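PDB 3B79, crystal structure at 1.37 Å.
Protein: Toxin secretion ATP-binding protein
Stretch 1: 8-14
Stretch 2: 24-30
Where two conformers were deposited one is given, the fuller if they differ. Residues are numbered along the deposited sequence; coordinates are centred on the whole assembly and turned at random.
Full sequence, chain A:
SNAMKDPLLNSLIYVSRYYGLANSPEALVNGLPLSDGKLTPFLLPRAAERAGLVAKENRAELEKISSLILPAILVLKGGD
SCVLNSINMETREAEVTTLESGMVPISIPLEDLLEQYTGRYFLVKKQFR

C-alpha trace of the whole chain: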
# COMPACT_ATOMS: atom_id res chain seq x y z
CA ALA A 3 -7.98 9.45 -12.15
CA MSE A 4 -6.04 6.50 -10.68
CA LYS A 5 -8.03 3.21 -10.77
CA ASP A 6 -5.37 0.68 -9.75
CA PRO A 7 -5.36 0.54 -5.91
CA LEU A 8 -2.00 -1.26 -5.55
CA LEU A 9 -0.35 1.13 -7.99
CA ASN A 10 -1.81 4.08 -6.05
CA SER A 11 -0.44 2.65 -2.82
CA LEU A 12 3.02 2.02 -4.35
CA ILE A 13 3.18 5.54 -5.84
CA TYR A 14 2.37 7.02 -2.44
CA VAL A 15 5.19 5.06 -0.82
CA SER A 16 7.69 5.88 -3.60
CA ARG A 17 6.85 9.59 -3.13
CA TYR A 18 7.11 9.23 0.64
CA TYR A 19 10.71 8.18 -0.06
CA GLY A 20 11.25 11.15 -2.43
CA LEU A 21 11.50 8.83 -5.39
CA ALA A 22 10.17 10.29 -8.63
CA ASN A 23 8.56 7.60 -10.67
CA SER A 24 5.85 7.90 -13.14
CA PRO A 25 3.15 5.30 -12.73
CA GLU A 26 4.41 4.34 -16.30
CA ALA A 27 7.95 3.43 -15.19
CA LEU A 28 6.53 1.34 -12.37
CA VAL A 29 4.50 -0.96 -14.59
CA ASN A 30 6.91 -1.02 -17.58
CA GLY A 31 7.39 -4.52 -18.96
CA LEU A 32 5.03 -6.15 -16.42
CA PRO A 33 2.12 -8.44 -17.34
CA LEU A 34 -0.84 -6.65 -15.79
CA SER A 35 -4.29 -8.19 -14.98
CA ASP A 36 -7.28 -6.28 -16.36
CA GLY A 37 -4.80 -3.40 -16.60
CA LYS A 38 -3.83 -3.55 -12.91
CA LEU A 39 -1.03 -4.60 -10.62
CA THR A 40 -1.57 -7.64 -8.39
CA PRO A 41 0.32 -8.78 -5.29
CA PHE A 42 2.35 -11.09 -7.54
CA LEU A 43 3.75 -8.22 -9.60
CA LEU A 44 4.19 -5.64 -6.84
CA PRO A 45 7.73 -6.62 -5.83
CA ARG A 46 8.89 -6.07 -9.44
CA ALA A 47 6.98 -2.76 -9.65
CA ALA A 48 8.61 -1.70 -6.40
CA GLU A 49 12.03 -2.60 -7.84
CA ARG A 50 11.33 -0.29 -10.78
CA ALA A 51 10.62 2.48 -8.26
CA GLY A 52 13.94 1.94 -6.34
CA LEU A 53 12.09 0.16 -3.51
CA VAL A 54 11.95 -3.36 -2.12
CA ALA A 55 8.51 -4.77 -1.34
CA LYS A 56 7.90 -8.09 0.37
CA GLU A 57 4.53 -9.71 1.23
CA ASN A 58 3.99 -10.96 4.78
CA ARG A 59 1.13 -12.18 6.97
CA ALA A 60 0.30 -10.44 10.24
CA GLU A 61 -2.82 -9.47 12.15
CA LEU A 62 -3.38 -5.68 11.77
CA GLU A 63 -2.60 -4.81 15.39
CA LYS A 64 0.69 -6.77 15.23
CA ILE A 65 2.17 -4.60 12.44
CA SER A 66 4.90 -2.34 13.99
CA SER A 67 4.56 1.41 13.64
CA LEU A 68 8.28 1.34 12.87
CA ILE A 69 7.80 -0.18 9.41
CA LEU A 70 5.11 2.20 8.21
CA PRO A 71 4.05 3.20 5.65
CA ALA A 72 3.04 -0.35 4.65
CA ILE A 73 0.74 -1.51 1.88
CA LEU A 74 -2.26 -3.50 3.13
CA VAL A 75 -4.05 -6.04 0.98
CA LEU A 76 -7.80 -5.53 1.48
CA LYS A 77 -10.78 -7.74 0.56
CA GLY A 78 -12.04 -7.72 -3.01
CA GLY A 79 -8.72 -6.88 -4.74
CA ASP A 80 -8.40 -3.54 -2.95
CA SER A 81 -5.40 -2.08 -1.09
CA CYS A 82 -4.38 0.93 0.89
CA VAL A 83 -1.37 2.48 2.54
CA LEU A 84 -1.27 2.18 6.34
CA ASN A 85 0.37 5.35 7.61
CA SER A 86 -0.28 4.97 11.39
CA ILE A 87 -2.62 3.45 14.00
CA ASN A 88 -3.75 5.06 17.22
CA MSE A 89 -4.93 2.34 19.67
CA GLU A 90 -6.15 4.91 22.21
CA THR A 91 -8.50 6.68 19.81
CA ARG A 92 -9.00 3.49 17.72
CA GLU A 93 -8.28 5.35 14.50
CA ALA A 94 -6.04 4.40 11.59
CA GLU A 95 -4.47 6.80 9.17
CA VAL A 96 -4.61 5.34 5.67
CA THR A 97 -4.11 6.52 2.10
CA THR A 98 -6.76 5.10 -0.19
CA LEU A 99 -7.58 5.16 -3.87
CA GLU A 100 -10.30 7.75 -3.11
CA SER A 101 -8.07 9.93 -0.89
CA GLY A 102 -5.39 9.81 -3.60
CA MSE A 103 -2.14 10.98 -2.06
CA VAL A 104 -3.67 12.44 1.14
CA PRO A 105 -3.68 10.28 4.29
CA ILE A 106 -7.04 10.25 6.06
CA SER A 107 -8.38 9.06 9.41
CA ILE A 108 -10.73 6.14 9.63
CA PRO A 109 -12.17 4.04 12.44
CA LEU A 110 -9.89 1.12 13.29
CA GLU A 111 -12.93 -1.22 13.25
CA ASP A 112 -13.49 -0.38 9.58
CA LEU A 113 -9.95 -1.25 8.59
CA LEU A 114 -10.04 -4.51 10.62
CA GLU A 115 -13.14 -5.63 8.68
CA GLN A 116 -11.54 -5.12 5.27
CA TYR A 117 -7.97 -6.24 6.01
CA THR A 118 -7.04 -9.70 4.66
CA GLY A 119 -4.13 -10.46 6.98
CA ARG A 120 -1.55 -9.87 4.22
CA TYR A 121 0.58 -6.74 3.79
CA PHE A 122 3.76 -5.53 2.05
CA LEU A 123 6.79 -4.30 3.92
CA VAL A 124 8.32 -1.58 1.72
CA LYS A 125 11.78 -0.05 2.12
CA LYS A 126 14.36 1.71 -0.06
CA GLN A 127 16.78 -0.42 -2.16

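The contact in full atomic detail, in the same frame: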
# COMPACT_ATOMS: atom_id res chain seq x y z
N LEU A 8 -3.35 -0.91 -5.94
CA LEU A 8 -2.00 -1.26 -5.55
C LEU A 8 -1.00 -0.28 -6.13
O LEU A 8 -0.02 0.07 -5.47
CB LEU A 8 -1.64 -2.70 -5.96
CG LEU A 8 -2.00 -3.84 -5.03
CD1 LEU A 8 -1.59 -5.09 -5.74
CD2 LEU A 8 -1.34 -3.73 -3.66
N LEU A 9 -1.22 0.14 -7.37
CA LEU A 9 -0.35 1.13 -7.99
C LEU A 9 -0.45 2.46 -7.22
O LEU A 9 0.57 3.11 -6.95
CB LEU A 9 -0.71 1.32 -9.48
CG LEU A 9 0.21 2.31 -10.24
CD1 LEU A 9 1.68 1.94 -10.15
CD2 LEU A 9 -0.23 2.35 -11.73
N ASN A 10 -1.68 2.86 -6.84
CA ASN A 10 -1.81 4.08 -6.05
C ASN A 10 -1.01 3.97 -4.76
O ASN A 10 -0.30 4.91 -4.34
CB ASN A 10 -3.30 4.34 -5.74
CG ASN A 10 -3.53 5.72 -5.13
OD1 ASN A 10 -3.66 5.88 -3.87
ND2 ASN A 10 -3.51 6.72 -5.97
N SER A 11 -1.14 2.82 -4.09
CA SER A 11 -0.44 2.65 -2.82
C SER A 11 1.09 2.69 -3.02
O SER A 11 1.82 3.30 -2.24
CB SER A 11 -0.84 1.30 -2.18
OG SER A 11 -2.23 1.28 -1.90
N LEU A 12 1.58 2.04 -4.09
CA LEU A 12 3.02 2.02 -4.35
C LEU A 12 3.54 3.41 -4.70
O LEU A 12 4.63 3.79 -4.26
CB LEU A 12 3.30 1.06 -5.51
CG LEU A 12 4.76 0.96 -5.92
CD1 LEU A 12 5.64 0.44 -4.77
CD2 LEU A 12 4.91 0.08 -7.18
N ILE A 13 2.77 4.17 -5.47
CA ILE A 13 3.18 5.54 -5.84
C ILE A 13 3.27 6.37 -4.60
O ILE A 13 4.25 7.13 -4.44
CB ILE A 13 2.20 6.15 -6.85
CG1 ILE A 13 2.47 5.53 -8.24
CG2 ILE A 13 2.29 7.72 -6.89
CD1 ILE A 13 3.68 6.00 -8.93
N TYR A 14 2.30 6.25 -3.70
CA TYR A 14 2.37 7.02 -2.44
C TYR A 14 3.67 6.67 -1.70
O TYR A 14 4.40 7.58 -1.27
CB TYR A 14 1.15 6.74 -1.51
CG TYR A 14 1.32 7.47 -0.21
CD1 TYR A 14 0.87 8.77 -0.07
CD2 TYR A 14 2.04 6.89 0.84
CE1 TYR A 14 1.10 9.45 1.12
CE2 TYR A 14 2.29 7.59 2.01
CZ TYR A 14 1.83 8.89 2.14
OH TYR A 14 2.11 9.56 3.35
N SER A 24 7.14 7.84 -12.54
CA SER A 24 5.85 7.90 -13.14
C SER A 24 5.18 6.55 -12.86
O SER A 24 5.88 5.51 -12.79
CB SER A 24 5.98 8.11 -14.64
OG SER A 24 6.84 7.14 -15.23
N PRO A 25 3.86 6.57 -12.67
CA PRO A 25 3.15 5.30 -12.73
C PRO A 25 3.56 4.42 -13.95
O PRO A 25 3.53 3.18 -13.83
CB PRO A 25 1.69 5.73 -12.80
CG PRO A 25 1.67 7.07 -12.03
CD PRO A 25 2.97 7.71 -12.37
N GLU A 26 3.93 5.04 -15.08
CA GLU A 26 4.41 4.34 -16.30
C GLU A 26 5.66 3.50 -16.07
O GLU A 26 5.68 2.30 -16.38
CB GLU A 26 4.64 5.31 -17.49
CG GLU A 26 3.59 5.25 -18.63
CD GLU A 26 3.89 6.22 -19.79
OE1 GLU A 26 5.08 6.35 -20.18
OE2 GLU A 26 2.94 6.85 -20.32
N ALA A 27 6.71 4.13 -15.53
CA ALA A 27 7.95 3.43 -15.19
C ALA A 27 7.67 2.24 -14.29
O ALA A 27 8.29 1.17 -14.43
CB ALA A 27 8.95 4.38 -14.53
N LEU A 28 6.72 2.40 -13.37
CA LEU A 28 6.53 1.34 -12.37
C LEU A 28 5.89 0.09 -12.92
O LEU A 28 6.07 -1.01 -12.38
CB LEU A 28 5.66 1.81 -11.21
CG LEU A 28 6.24 3.03 -10.52
CD1 LEU A 28 5.53 3.23 -9.18
CD2 LEU A 28 7.73 2.97 -10.35
N VAL A 29 5.12 0.23 -13.99
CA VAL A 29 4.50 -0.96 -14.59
C VAL A 29 5.20 -1.42 -15.87
O VAL A 29 4.77 -2.40 -16.49
CB VAL A 29 2.99 -0.78 -14.81
CG1 VAL A 29 2.26 -0.52 -13.48
CG2 VAL A 29 2.74 0.35 -15.82
N ASN A 30 6.27 -0.73 -16.28
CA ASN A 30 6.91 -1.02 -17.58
C ASN A 30 7.41 -2.44 -17.69
O ASN A 30 8.23 -2.88 -16.89
CB ASN A 30 8.09 -0.06 -17.83
CG ASN A 30 8.62 -0.13 -19.28
OD1 ASN A 30 9.81 -0.02 -19.53
ND2 ASN A 30 7.71 -0.29 -20.22

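Leu28 lies at the centre of this contact. It is buried, its CA-to-CB bond points toward the helix of residues 8-14, and it meets three residues there. Its CD1 comes 3.3 Å from CD1 of Ile13, a tight approach for two methyl groups. Ile13 was deposited in two conformers, so this distance describes the one given here. The same Leu28 CD1 lies 3.8 Å from CD2 of Leu12. The third partner is Leu9, whose CD1 is 4.1 Å from CB of Leu28.

The CA-to-CB bonds of Leu9, Leu12 and Ile13 all point toward the second stretch. Their spacing of three and four residues places them on one face of the helix. Leu8, Asn10, Ser11 and Tyr14 make no contact with the second stretch. The helix is regular here: Ile13 N donates to Leu9 O at 2.9 Å.

Leu9 bridges to two further residues. With chi1 t and chi2 p, Leu9 brings both CD1 and CD2 to 4.2 Å from CG1 of Val29. Its CD2 also lies 4.0 Å from CB of Pro25. Pro25 is exposed, and its CA-to-CB bond points sideways, yet its ring still covers part of the apolar patch. CD1 of Ile13 packs 3.8 Å from CG of Pro25.

The helix axes come no closer than 10.8 Å and cross at 110°. The gap is spanned by side chains, and no hydrogen bond crosses it. The contact is therefore one of apolar packing, burying 270 Å² over both sides.

At the polar edge, Ser24 turns its CA-to-CB bond away from the first stretch. It caps the short helix instead: Ala27 N donates to Ser24 OG at 3.0 Å, with a nearly straight angle of 168°. The backbone bonds that follow are long, and Val29 N to Pro25 O, at 3.4 Å, is weak.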